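Local coordinates for protein PUF4 (Saccharomyces cerevisiae, PDB 3BWT) that binds single-stranded messenger RNA through a domain of Pumilio repeats, the part of the protein present here, at residues Gln65-Glu69 against Arg98-Leu103; Thr80-Ser84 against Glu111-Val116; Tyr222-His226 against Thr255-Ser259; Asn285-Gln289 against His323-Ile327. All coordinates share one frame; numbering follows the deposited sequence.

Contacts 1 to 3 join neighbouring Pumilio repeats, and contact 4 joins repeat 8 to the helix that follows it, in a curved all-helical superhelix. Contacts 1 and 2 have centres 13 Å apart. Their segments alternate along the chain, and Leu103 of contact 1 packs on contact 2: its CD2 is 4.0 Å from Thr80 OG1. Contacts 3 and 4 lie on the other side of the chain's centre, with centres 24 Å apart. Contacts 2 and 4 are the most distant pair, their centres 55 Å apart. In Pumilio domains the RNA runs along the concave surface, and contact 1, and probably contact 4, joins helices of the kind that line it. No RNA is bound here.

Contact 1: residues Gln65-Glu69 against Arg98-Leu103; sequences QKLLE and RALQKL
Glu69 stands between two lysines, Lys102 across the contact and Lys66 in its own helix. Its carboxylate pairs with both, the link to Lys102 being doubtful in detail because the carboxylate is modelled too close to the lysine chain. Glu69 OE2 is 3.4 Å from Lys102 NZ. Lys66 NZ lies 3.5 Å from Glu69 OE1 and also pairs with Asp33. Lys102 has its CG anti to the backbone N (chi1 -158°) and bends at the next bond, which carries its end over to Glu69. On the way it crosses Gln65 at about a right angle, with Lys102 CB 3.9 Å from Gln65 CG. The two helices run almost parallel, with segment axes 9.2 Å apart and 9° between directions. They belong to Pumilio repeats 2 and 3, and such side-by-side helices build the inner, RNA-facing layer of a Pumilio domain. Gln65 is extended beyond CG and lies against the opposite backbone. Its CG is 3.8 Å from Ala99 CA. Its amide comes up beside Arg98, and NE2 is hydrogen-bonded to Asn61. Deeper in, Leu68 points at the other helix and sets CD1 4.0 Å from Leu103 CB. The same methyl is 3.8 Å from Ala99 O. Both leucines also pack on helix 73-83, Leu68 on Leu79 and Leu103 on Thr80.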
loop_
_atom_site.group_PDB
_atom_site.type_symbol
_atom_site.label_atom_id
_atom_site.label_comp_id
_atom_site.label_asym_id
_atom_site.label_seq_id
_atom_site.Cartn_x
_atom_site.Cartn_y
_atom_site.Cartn_z
ATOM N N GLN A 65 10.846 -19.116 -9.452
ATOM C CA GLN A 65 9.426 -18.936 -9.164
ATOM C C GLN A 65 8.641 -20.149 -9.621
ATOM O O GLN A 65 7.755 -20.634 -8.915
ATOM C CB GLN A 65 8.879 -17.707 -9.881
ATOM C CG GLN A 65 9.347 -16.396 -9.302
ATOM C CD GLN A 65 8.548 -15.233 -9.813
ATOM O OE1 GLN A 65 7.343 -15.149 -9.590
ATOM N NE2 GLN A 65 9.212 -14.317 -10.498
ATOM N N LYS A 66 8.961 -20.626 -10.819
ATOM C CA LYS A 66 8.284 -21.773 -11.379
ATOM C C LYS A 66 8.686 -23.008 -10.576
ATOM O O LYS A 66 7.845 -23.837 -10.219
ATOM C CB LYS A 66 8.644 -21.919 -12.854
ATOM C CG LYS A 66 7.873 -23.000 -13.594
ATOM C CD LYS A 66 6.369 -22.772 -13.531
ATOM C CE LYS A 66 5.605 -23.996 -14.028
ATOM N NZ LYS A 66 4.270 -24.113 -13.376
ATOM N N LEU A 67 9.975 -23.102 -10.271
ATOM C CA LEU A 67 10.524 -24.208 -9.493
ATOM C C LEU A 67 9.853 -24.306 -8.140
ATOM O O LEU A 67 9.509 -25.392 -7.689
ATOM C CB LEU A 67 12.034 -24.037 -9.300
ATOM C CG LEU A 67 12.749 -25.248 -8.708
ATOM C CD1 LEU A 67 12.702 -26.414 -9.667
ATOM C CD2 LEU A 67 14.177 -24.913 -8.354
ATOM N N LEU A 68 9.665 -23.159 -7.494
ATOM C CA LEU A 68 9.019 -23.120 -6.187
ATOM C C LEU A 68 7.601 -23.729 -6.193
ATOM O O LEU A 68 7.212 -24.420 -5.252
ATOM C CB LEU A 68 9.010 -21.694 -5.634
ATOM C CG LEU A 68 10.371 -21.165 -5.164
ATOM C CD1 LEU A 68 10.414 -19.634 -5.166
ATOM C CD2 LEU A 68 10.729 -21.712 -3.799
ATOM N N GLU A 69 6.832 -23.483 -7.246
ATOM C CA GLU A 69 5.489 -24.047 -7.315
ATOM C C GLU A 69 5.534 -25.562 -7.427
ATOM O O GLU A 69 4.719 -26.260 -6.836
ATOM C CB GLU A 69 4.716 -23.489 -8.509
ATOM C CG GLU A 69 4.277 -22.045 -8.367
ATOM C CD GLU A 69 3.912 -21.421 -9.707
ATOM O OE1 GLU A 69 3.404 -22.147 -10.594
ATOM O OE2 GLU A 69 4.144 -20.207 -9.878
ATOM N N ARG A 98 10.708 -10.446 -6.532
ATOM C CA ARG A 98 9.603 -11.189 -7.129
ATOM C C ARG A 98 9.717 -12.684 -6.825
ATOM O O ARG A 98 8.719 -13.358 -6.542
ATOM C CB ARG A 98 9.463 -10.900 -8.633
ATOM C CG ARG A 98 8.553 -9.695 -8.906
ATOM C CD ARG A 98 8.231 -9.503 -10.378
ATOM N NE ARG A 98 9.213 -8.663 -11.066
ATOM C CZ ARG A 98 10.292 -9.132 -11.688
ATOM N NH1 ARG A 98 10.529 -10.440 -11.701
ATOM N NH2 ARG A 98 11.136 -8.298 -12.297
ATOM N N ALA A 99 10.943 -13.192 -6.850
ATOM C CA ALA A 99 11.177 -14.583 -6.519
ATOM C C ALA A 99 10.831 -14.841 -5.056
ATOM O O ALA A 99 10.304 -15.890 -4.712
ATOM C CB ALA A 99 12.612 -14.942 -6.794
ATOM N N LEU A 100 11.133 -13.878 -4.193
ATOM C CA LEU A 100 10.961 -14.069 -2.757
ATOM C C LEU A 100 9.502 -13.911 -2.345
ATOM O O LEU A 100 9.068 -14.478 -1.342
ATOM C CB LEU A 100 11.847 -13.097 -1.983
ATOM C CG LEU A 100 11.783 -13.070 -0.456
ATOM C CD1 LEU A 100 11.846 -14.455 0.114
ATOM C CD2 LEU A 100 12.928 -12.239 0.061
ATOM N N GLN A 101 8.746 -13.140 -3.119
ATOM C CA GLN A 101 7.312 -13.048 -2.911
ATOM C C GLN A 101 6.654 -14.381 -3.257
ATOM O O GLN A 101 5.766 -14.848 -2.547
ATOM C CB GLN A 101 6.715 -11.928 -3.755
ATOM C CG GLN A 101 7.173 -10.545 -3.346
ATOM C CD GLN A 101 6.584 -9.444 -4.214
ATOM O OE1 GLN A 101 5.374 -9.354 -4.373
ATOM N NE2 GLN A 101 7.442 -8.594 -4.766
ATOM N N LYS A 102 7.099 -14.998 -4.343
ATOM C CA LYS A 102 6.585 -16.309 -4.729
ATOM C C LYS A 102 6.880 -17.373 -3.676
ATOM O O LYS A 102 6.020 -18.197 -3.349
ATOM C CB LYS A 102 7.158 -16.751 -6.068
ATOM C CG LYS A 102 6.303 -17.800 -6.755
ATOM C CD LYS A 102 5.012 -17.169 -7.204
ATOM C CE LYS A 102 4.123 -18.141 -7.933
ATOM N NZ LYS A 102 2.892 -17.430 -8.379
ATOM N N LEU A 103 8.101 -17.358 -3.158
ATOM C CA LEU A 103 8.477 -18.266 -2.087
ATOM C C LEU A 103 7.479 -18.174 -0.940
ATOM O O LEU A 103 6.952 -19.181 -0.477
ATOM C CB LEU A 103 9.883 -17.946 -1.595
ATOM C CG LEU A 103 10.551 -18.897 -0.599
ATOM C CD1 LEU A 103 12.056 -18.914 -0.816
ATOM C CD2 LEU A 103 10.228 -18.505 0.832
#

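Contact 2: residues Thr80-Ser84 against Glu111-Val116; sequences TKISS and EEAQIV
Ile115 is wedged between Thr80, Lys81 and Ser84 and carries most of the packing. Its two branches divide the work. CG2 meets Thr80 CG2 at 3.6 Å and Ser84 CB at 3.8 Å. CD1 lies 3.7 Å from Lys81 CG, where the extended lysine chain crosses the isoleucine at about a right angle. With OG1 beside the backbone N (chi1 -54°), Thr80 turns its methyl to this surface. Its hydroxyl OG1 instead bonds to Arg76 O. At the outer edge Lys81 NZ and Glu111 OE2 form a long salt bridge of 3.9 Å. Ser84 OG bonds back to Lys81 O at 3.1 Å, with the donor well above the carbonyl plane. Glu112 is held further out: OE2 pairs with Arg76, and OE1 takes bonds from Thr109 and the Lys108 backbone. Ser119 OG bonds to Ile115 O, with Ser84 O a weaker second partner. The contact thus joins helix 73-83 to helix 110-120, two neighbouring helices of the Pumilio superhelix. The chemistry implies cohesion by methyl and methylene packing. Thr80 OG1 and Glu112 find their partners outside the two segments, Ser84 OG within its own, and the one charged pair across the contact is long and probably weak.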
loop_
_atom_site.group_PDB
_atom_site.type_symbol
_atom_site.label_atom_id
_atom_site.label_comp_id
_atom_site.label_asym_id
_atom_site.label_seq_id
_atom_site.Cartn_x
_atom_site.Cartn_y
_atom_site.Cartn_z
ATOM N N THR A 80 14.445 -22.591 0.844
ATOM C CA THR A 80 14.218 -21.540 1.832
ATOM C C THR A 80 15.431 -21.415 2.745
ATOM O O THR A 80 15.874 -20.309 3.042
ATOM C CB THR A 80 12.950 -21.779 2.719
ATOM O OG1 THR A 80 11.788 -21.990 1.902
ATOM C CG2 THR A 80 12.705 -20.586 3.635
ATOM N N LYS A 81 15.968 -22.546 3.194
ATOM C CA LYS A 81 17.095 -22.504 4.131
ATOM C C LYS A 81 18.354 -21.896 3.519
ATOM O O LYS A 81 19.082 -21.169 4.186
ATOM C CB LYS A 81 17.394 -23.885 4.723
ATOM C CG LYS A 81 16.355 -24.354 5.748
ATOM C CD LYS A 81 16.686 -25.743 6.313
ATOM C CE LYS A 81 15.669 -26.178 7.371
ATOM N NZ LYS A 81 16.057 -27.460 8.033
ATOM N N ILE A 82 18.592 -22.185 2.247
ATOM C CA ILE A 82 19.777 -21.706 1.559
ATOM C C ILE A 82 19.683 -20.214 1.290
ATOM O O ILE A 82 20.666 -19.473 1.445
ATOM C CB ILE A 82 19.976 -22.456 0.215
ATOM C CG1 ILE A 82 20.462 -23.892 0.467
ATOM C CG2 ILE A 82 20.937 -21.702 -0.700
ATOM C CD1 ILE A 82 20.646 -24.717 -0.797
ATOM N N SER A 83 18.494 -19.767 0.894
ATOM C CA SER A 83 18.316 -18.365 0.533
ATOM C C SER A 83 18.115 -17.449 1.736
ATOM O O SER A 83 18.460 -16.272 1.670
ATOM C CB SER A 83 17.174 -18.197 -0.473
ATOM O OG SER A 83 15.975 -18.748 0.020
ATOM N N SER A 84 17.599 -17.995 2.837
ATOM C CA SER A 84 17.161 -17.177 3.976
ATOM C C SER A 84 18.193 -16.194 4.537
ATOM O O SER A 84 17.832 -15.094 4.934
ATOM C CB SER A 84 16.584 -18.041 5.101
ATOM O OG SER A 84 17.550 -18.944 5.610
ATOM N N GLU A 111 7.190 -24.307 9.958
ATOM C CA GLU A 111 8.638 -24.249 10.061
ATOM C C GLU A 111 9.176 -23.300 8.992
ATOM O O GLU A 111 10.130 -22.552 9.218
ATOM C CB GLU A 111 9.227 -25.649 9.882
ATOM C CG GLU A 111 10.546 -25.687 9.126
ATOM C CD GLU A 111 11.068 -27.102 8.957
ATOM O OE1 GLU A 111 10.232 -28.023 8.766
ATOM O OE2 GLU A 111 12.310 -27.288 9.021
ATOM N N GLU A 112 8.546 -23.353 7.822
ATOM C CA GLU A 112 8.879 -22.488 6.705
ATOM C C GLU A 112 8.596 -21.037 7.041
ATOM O O GLU A 112 9.318 -20.142 6.601
ATOM C CB GLU A 112 8.048 -22.870 5.483
ATOM C CG GLU A 112 8.655 -23.939 4.607
ATOM C CD GLU A 112 7.686 -24.409 3.538
ATOM O OE1 GLU A 112 6.620 -24.965 3.886
ATOM O OE2 GLU A 112 7.996 -24.223 2.347
ATOM N N ALA A 113 7.524 -20.806 7.796
ATOM C CA ALA A 113 7.122 -19.449 8.148
ATOM C C ALA A 113 8.039 -18.897 9.215
ATOM O O ALA A 113 8.383 -17.714 9.201
ATOM C CB ALA A 113 5.686 -19.412 8.618
ATOM N N GLN A 114 8.441 -19.755 10.143
ATOM C CA GLN A 114 9.355 -19.325 11.187
ATOM C C GLN A 114 10.712 -18.952 10.611
ATOM O O GLN A 114 11.309 -17.965 11.026
ATOM C CB GLN A 114 9.487 -20.383 12.282
ATOM C CG GLN A 114 8.386 -20.285 13.319
ATOM C CD GLN A 114 8.053 -18.839 13.656
ATOM O OE1 GLN A 114 6.898 -18.420 13.550
ATOM N NE2 GLN A 114 9.068 -18.067 14.050
ATOM N N ILE A 115 11.187 -19.726 9.642
ATOM C CA ILE A 115 12.429 -19.391 8.949
ATOM C C ILE A 115 12.332 -18.044 8.223
ATOM O O ILE A 115 13.299 -17.279 8.180
ATOM C CB ILE A 115 12.851 -20.500 7.954
ATOM C CG1 ILE A 115 13.341 -21.740 8.710
ATOM C CG2 ILE A 115 13.931 -19.997 7.005
ATOM C CD1 ILE A 115 13.634 -22.935 7.816
ATOM N N VAL A 116 11.164 -17.751 7.660
ATOM C CA VAL A 116 10.989 -16.492 6.961
ATOM C C VAL A 116 10.923 -15.319 7.933
ATOM O O VAL A 116 11.658 -14.354 7.770
ATOM C CB VAL A 116 9.778 -16.513 6.008
ATOM C CG1 VAL A 116 9.404 -15.103 5.585
ATOM C CG2 VAL A 116 10.090 -17.365 4.783
#

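Contact 3: residues Tyr222-His226 against Thr255-Ser259; sequences YDYTH and TAIVS
Segments 222-226 and 255-259 each lead into a helix. The backbones stay well apart: the nearest CA pairs are His226 with Val258 at 7.7 Å and Tyr222 with Ile257 at 9.0 Å. Asp223 holds the N-cap position before helix 224-232, but its side chain makes no capping bond. Glu216 serves this turn instead, accepting bonds from the backbone N of Asp223 and Tyr224 and from Thr225 OG1. The segments belong to Pumilio repeats 6 and 7, so the contact joins neighbouring repeats of the superhelix. On the second segment Val258 N bonds to Thr255 O.

Side chains span the gap. Ile257 sends its CG1 branch between its own backbone N and carbonyl carbon (chi1 73°). This turns the branch to Tyr222, and CD1 comes to lie over one face of its ring. The result is a CH-pi contact, with CD1 3.5 Å from the ring centroid and 18° off the normal. The methyl is offset toward the rim, and CG1 reaches CE2 of the same ring at 3.9 Å. Thr255 CG2 approaches Tyr222 obliquely, and Thr255 OG1 is bonded to Lys251 O. Tyr222 also rests on Ala217 of helix 205-219. The His226 chain meets Ile257 at about a right angle, and its NE2 is 3.2 Å from Ile257 CD1. The methyl thus touches both rings. Deeper in the contact, Val258 CG1 is 4.1 Å from Thr225 CG2 and equally 4.1 Å from His226 CD2.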
loop_
_atom_site.group_PDB
_atom_site.type_symbol
_atom_site.label_atom_id
_atom_site.label_comp_id
_atom_site.label_asym_id
_atom_site.label_seq_id
_atom_site.Cartn_x
_atom_site.Cartn_y
_atom_site.Cartn_z
ATOM N N TYR A 222 -17.463 2.596 13.012
ATOM C CA TYR A 222 -16.621 3.784 13.126
ATOM C C TYR A 222 -16.014 3.998 14.507
ATOM O O TYR A 222 -16.724 4.102 15.506
ATOM C CB TYR A 222 -17.396 5.019 12.675
ATOM C CG TYR A 222 -17.890 4.891 11.258
ATOM C CD1 TYR A 222 -19.074 4.223 10.969
ATOM C CD2 TYR A 222 -17.162 5.413 10.203
ATOM C CE1 TYR A 222 -19.523 4.095 9.663
ATOM C CE2 TYR A 222 -17.599 5.287 8.901
ATOM C CZ TYR A 222 -18.778 4.632 8.635
ATOM O OH TYR A 222 -19.205 4.512 7.332
ATOM N N ASP A 223 -14.688 4.069 14.547
ATOM C CA ASP A 223 -13.960 4.286 15.787
ATOM C C ASP A 223 -12.925 5.393 15.585
ATOM O O ASP A 223 -13.089 6.500 16.102
ATOM C CB ASP A 223 -13.296 2.983 16.263
ATOM C CG ASP A 223 -12.399 3.182 17.480
ATOM O OD1 ASP A 223 -12.216 4.342 17.910
ATOM O OD2 ASP A 223 -11.868 2.178 18.009
ATOM N N TYR A 224 -11.864 5.099 14.831
ATOM C CA TYR A 224 -10.779 6.060 14.646
ATOM C C TYR A 224 -11.201 7.204 13.731
ATOM O O TYR A 224 -10.679 8.315 13.830
ATOM C CB TYR A 224 -9.503 5.374 14.152
ATOM C CG TYR A 224 -8.903 4.441 15.184
ATOM C CD1 TYR A 224 -8.130 4.936 16.230
ATOM C CD2 TYR A 224 -9.139 3.065 15.130
ATOM C CE1 TYR A 224 -7.598 4.085 17.188
ATOM C CE2 TYR A 224 -8.611 2.210 16.074
ATOM C CZ TYR A 224 -7.842 2.723 17.103
ATOM O OH TYR A 224 -7.321 1.868 18.049
ATOM N N THR A 225 -12.161 6.937 12.855
ATOM C CA THR A 225 -12.710 7.987 12.026
ATOM C C THR A 225 -13.161 9.134 12.923
ATOM O O THR A 225 -12.799 10.286 12.711
ATOM C CB THR A 225 -13.897 7.467 11.197
ATOM O OG1 THR A 225 -13.427 6.503 10.244
ATOM C CG2 THR A 225 -14.577 8.603 10.461
ATOM N N HIS A 226 -13.947 8.814 13.942
ATOM C CA HIS A 226 -14.468 9.841 14.833
ATOM C C HIS A 226 -13.349 10.539 15.591
ATOM O O HIS A 226 -13.384 11.754 15.784
ATOM C CB HIS A 226 -15.503 9.261 15.804
ATOM C CG HIS A 226 -16.795 8.877 15.152
ATOM N ND1 HIS A 226 -17.283 7.587 15.166
ATOM C CD2 HIS A 226 -17.698 9.614 14.459
ATOM C CE1 HIS A 226 -18.433 7.547 14.516
ATOM N NE2 HIS A 226 -18.707 8.762 14.074
ATOM N N THR A 255 -17.111 11.111 3.488
ATOM C CA THR A 255 -17.538 10.026 4.358
ATOM C C THR A 255 -18.868 10.376 5.028
ATOM O O THR A 255 -18.899 11.107 6.022
ATOM C CB THR A 255 -16.481 9.715 5.412
ATOM O OG1 THR A 255 -15.242 9.439 4.748
ATOM C CG2 THR A 255 -16.894 8.508 6.263
ATOM N N ALA A 256 -19.954 9.834 4.483
ATOM C CA ALA A 256 -21.306 10.287 4.822
ATOM C C ALA A 256 -21.549 10.624 6.295
ATOM O O ALA A 256 -22.105 11.682 6.589
ATOM C CB ALA A 256 -22.347 9.303 4.320
ATOM N N ILE A 257 -21.133 9.749 7.212
ATOM C CA ILE A 257 -21.446 9.961 8.629
ATOM C C ILE A 257 -20.652 11.065 9.297
ATOM O O ILE A 257 -20.933 11.405 10.446
ATOM C CB ILE A 257 -21.253 8.706 9.507
ATOM C CG1 ILE A 257 -19.763 8.424 9.690
ATOM C CG2 ILE A 257 -22.032 7.516 8.951
ATOM C CD1 ILE A 257 -19.402 7.878 11.065
ATOM N N VAL A 258 -19.648 11.607 8.615
ATOM C CA VAL A 258 -18.894 12.718 9.189
ATOM C C VAL A 258 -18.914 13.940 8.289
ATOM O O VAL A 258 -18.381 14.985 8.649
ATOM C CB VAL A 258 -17.448 12.337 9.533
ATOM C CG1 VAL A 258 -17.410 11.532 10.807
ATOM C CG2 VAL A 258 -16.796 11.578 8.382
ATOM N N SER A 259 -19.545 13.810 7.125
ATOM C CA SER A 259 -19.676 14.923 6.184
ATOM C C SER A 259 -20.099 16.205 6.896
ATOM O O SER A 259 -19.400 17.220 6.858
ATOM C CB SER A 259 -20.714 14.602 5.100
ATOM O OG SER A 259 -20.457 13.361 4.459
#

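Contact 4: residues Asn285-Gln289 against His323-Ile327; sequences NYVLQ and HGKRI
An arginine stacked on a tyrosine, beside an apolar patch, joins helix 284-298 of Pumilio repeat 8 to helix 322-328 near the C-terminus. The guanidinium of Arg326 lies flat on the Tyr286 ring. Their centres are 4.3 Å apart and their planes 16° apart, a cation-pi arrangement. Tyr286 CE1 lies over the centre of the guanidinium, 3.6 Å from Arg326 CZ. The arginine reaches there by a bend at its third torsion (chi3 -49°). Asn285 sits at the guanidinium edge, its amide plane nearly perpendicular to it, and also packs with CG 3.8 Å from His323 CB. Gln289 crosses the Arg326 chain at about a right angle, but the fit is too tight in the model to interpret. Below this polar layer Ile327 pushes CD1 between three residues: it is 4.1 Å from Leu288 CG, 3.8 Å from Gln289 CB and 3.7 Å from Asn285 O. Leu279 of helix 256-279 touches Asn285, Leu288 and Ile327, and so backs the patch. The helix segments run 10.0 Å apart at 11°. Such near-parallel packing of inner helices is characteristic of the Pumilio fold, and helix 322-328 appears to continue it beyond repeat 8.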
loop_
_atom_site.group_PDB
_atom_site.type_symbol
_atom_site.label_atom_id
_atom_site.label_comp_id
_atom_site.label_asym_id
_atom_site.label_seq_id
_atom_site.Cartn_x
_atom_site.Cartn_y
_atom_site.Cartn_z
ATOM N N ASN A 285 -10.342 25.475 -3.132
ATOM C CA ASN A 285 -11.369 25.558 -4.157
ATOM C C ASN A 285 -12.067 24.216 -4.344
ATOM O O ASN A 285 -13.286 24.128 -4.222
ATOM C CB ASN A 285 -10.778 26.025 -5.483
ATOM C CG ASN A 285 -11.848 26.419 -6.487
ATOM O OD1 ASN A 285 -12.188 27.599 -6.620
ATOM N ND2 ASN A 285 -12.393 25.433 -7.192
ATOM N N TYR A 286 -11.287 23.177 -4.636
ATOM C CA TYR A 286 -11.820 21.821 -4.824
ATOM C C TYR A 286 -12.575 21.313 -3.610
ATOM O O TYR A 286 -13.582 20.630 -3.745
ATOM C CB TYR A 286 -10.700 20.828 -5.129
ATOM C CG TYR A 286 -9.971 21.114 -6.399
ATOM C CD1 TYR A 286 -10.491 20.714 -7.619
ATOM C CD2 TYR A 286 -8.753 21.785 -6.384
ATOM C CE1 TYR A 286 -9.824 20.978 -8.800
ATOM C CE2 TYR A 286 -8.073 22.051 -7.561
ATOM C CZ TYR A 286 -8.616 21.650 -8.769
ATOM O OH TYR A 286 -7.950 21.919 -9.943
ATOM N N VAL A 287 -12.041 21.618 -2.433
ATOM C CA VAL A 287 -12.676 21.287 -1.171
ATOM C C VAL A 287 -14.010 22.009 -1.050
ATOM O O VAL A 287 -15.006 21.445 -0.596
ATOM C CB VAL A 287 -11.783 21.711 -0.005
ATOM C CG1 VAL A 287 -12.482 21.472 1.334
ATOM C CG2 VAL A 287 -10.457 20.973 -0.079
ATOM N N LEU A 288 -14.017 23.268 -1.462
ATOM C CA LEU A 288 -15.233 24.059 -1.471
ATOM C C LEU A 288 -16.254 23.418 -2.394
ATOM O O LEU A 288 -17.441 23.362 -2.076
ATOM C CB LEU A 288 -14.942 25.488 -1.941
ATOM C CG LEU A 288 -16.173 26.395 -1.905
ATOM C CD1 LEU A 288 -16.923 26.180 -0.595
ATOM C CD2 LEU A 288 -15.800 27.861 -2.097
ATOM N N GLN A 289 -15.782 22.947 -3.543
ATOM C CA GLN A 289 -16.662 22.345 -4.529
ATOM C C GLN A 289 -17.191 21.020 -4.016
ATOM O O GLN A 289 -18.322 20.638 -4.296
ATOM C CB GLN A 289 -15.939 22.134 -5.851
ATOM C CG GLN A 289 -16.835 21.575 -6.935
ATOM C CD GLN A 289 -16.121 21.431 -8.258
ATOM O OE1 GLN A 289 -14.934 21.737 -8.368
ATOM N NE2 GLN A 289 -16.836 20.955 -9.273
ATOM N N HIS A 323 -11.336 28.234 -12.074
ATOM C CA HIS A 323 -11.735 27.854 -10.718
ATOM C C HIS A 323 -13.027 28.544 -10.279
ATOM O O HIS A 323 -13.869 27.941 -9.603
ATOM C CB HIS A 323 -10.594 28.062 -9.706
ATOM C CG HIS A 323 -10.166 29.486 -9.539
ATOM N ND1 HIS A 323 -9.590 30.217 -10.557
ATOM C CD2 HIS A 323 -10.207 30.308 -8.463
ATOM C CE1 HIS A 323 -9.315 31.434 -10.120
ATOM N NE2 HIS A 323 -9.678 31.515 -8.852
ATOM N N GLY A 324 -13.190 29.801 -10.679
ATOM C CA GLY A 324 -14.441 30.499 -10.460
ATOM C C GLY A 324 -15.586 29.767 -11.139
ATOM O O GLY A 324 -16.614 29.487 -10.512
ATOM N N LYS A 325 -15.407 29.443 -12.420
ATOM C CA LYS A 325 -16.439 28.742 -13.186
ATOM C C LYS A 325 -16.796 27.379 -12.583
ATOM O O LYS A 325 -17.882 26.860 -12.814
ATOM C CB LYS A 325 -16.015 28.555 -14.647
ATOM C CG LYS A 325 -16.111 29.790 -15.528
ATOM C CD LYS A 325 -15.640 29.450 -16.932
ATOM C CE LYS A 325 -15.097 30.670 -17.671
ATOM N NZ LYS A 325 -14.060 30.283 -18.681
ATOM N N ARG A 326 -15.873 26.799 -11.824
ATOM C CA ARG A 326 -16.092 25.488 -11.239
ATOM C C ARG A 326 -17.158 25.569 -10.156
ATOM O O ARG A 326 -18.094 24.765 -10.121
ATOM C CB ARG A 326 -14.791 24.965 -10.639
ATOM C CG ARG A 326 -14.643 23.461 -10.718
ATOM C CD ARG A 326 -13.743 22.920 -9.615
ATOM N NE ARG A 326 -12.487 23.647 -9.492
ATOM C CZ ARG A 326 -11.567 23.722 -10.447
ATOM N NH1 ARG A 326 -11.771 23.122 -11.612
ATOM N NH2 ARG A 326 -10.450 24.411 -10.240
ATOM N N ILE A 327 -17.002 26.547 -9.270
ATOM C CA ILE A 327 -17.922 26.748 -8.161
ATOM C C ILE A 327 -19.279 27.237 -8.644
ATOM O O ILE A 327 -20.315 26.886 -8.081
ATOM C CB ILE A 327 -17.359 27.755 -7.153
ATOM C CG1 ILE A 327 -15.987 27.291 -6.649
ATOM C CG2 ILE A 327 -18.325 27.941 -6.002
ATOM C CD1 ILE A 327 -16.011 25.956 -5.936
#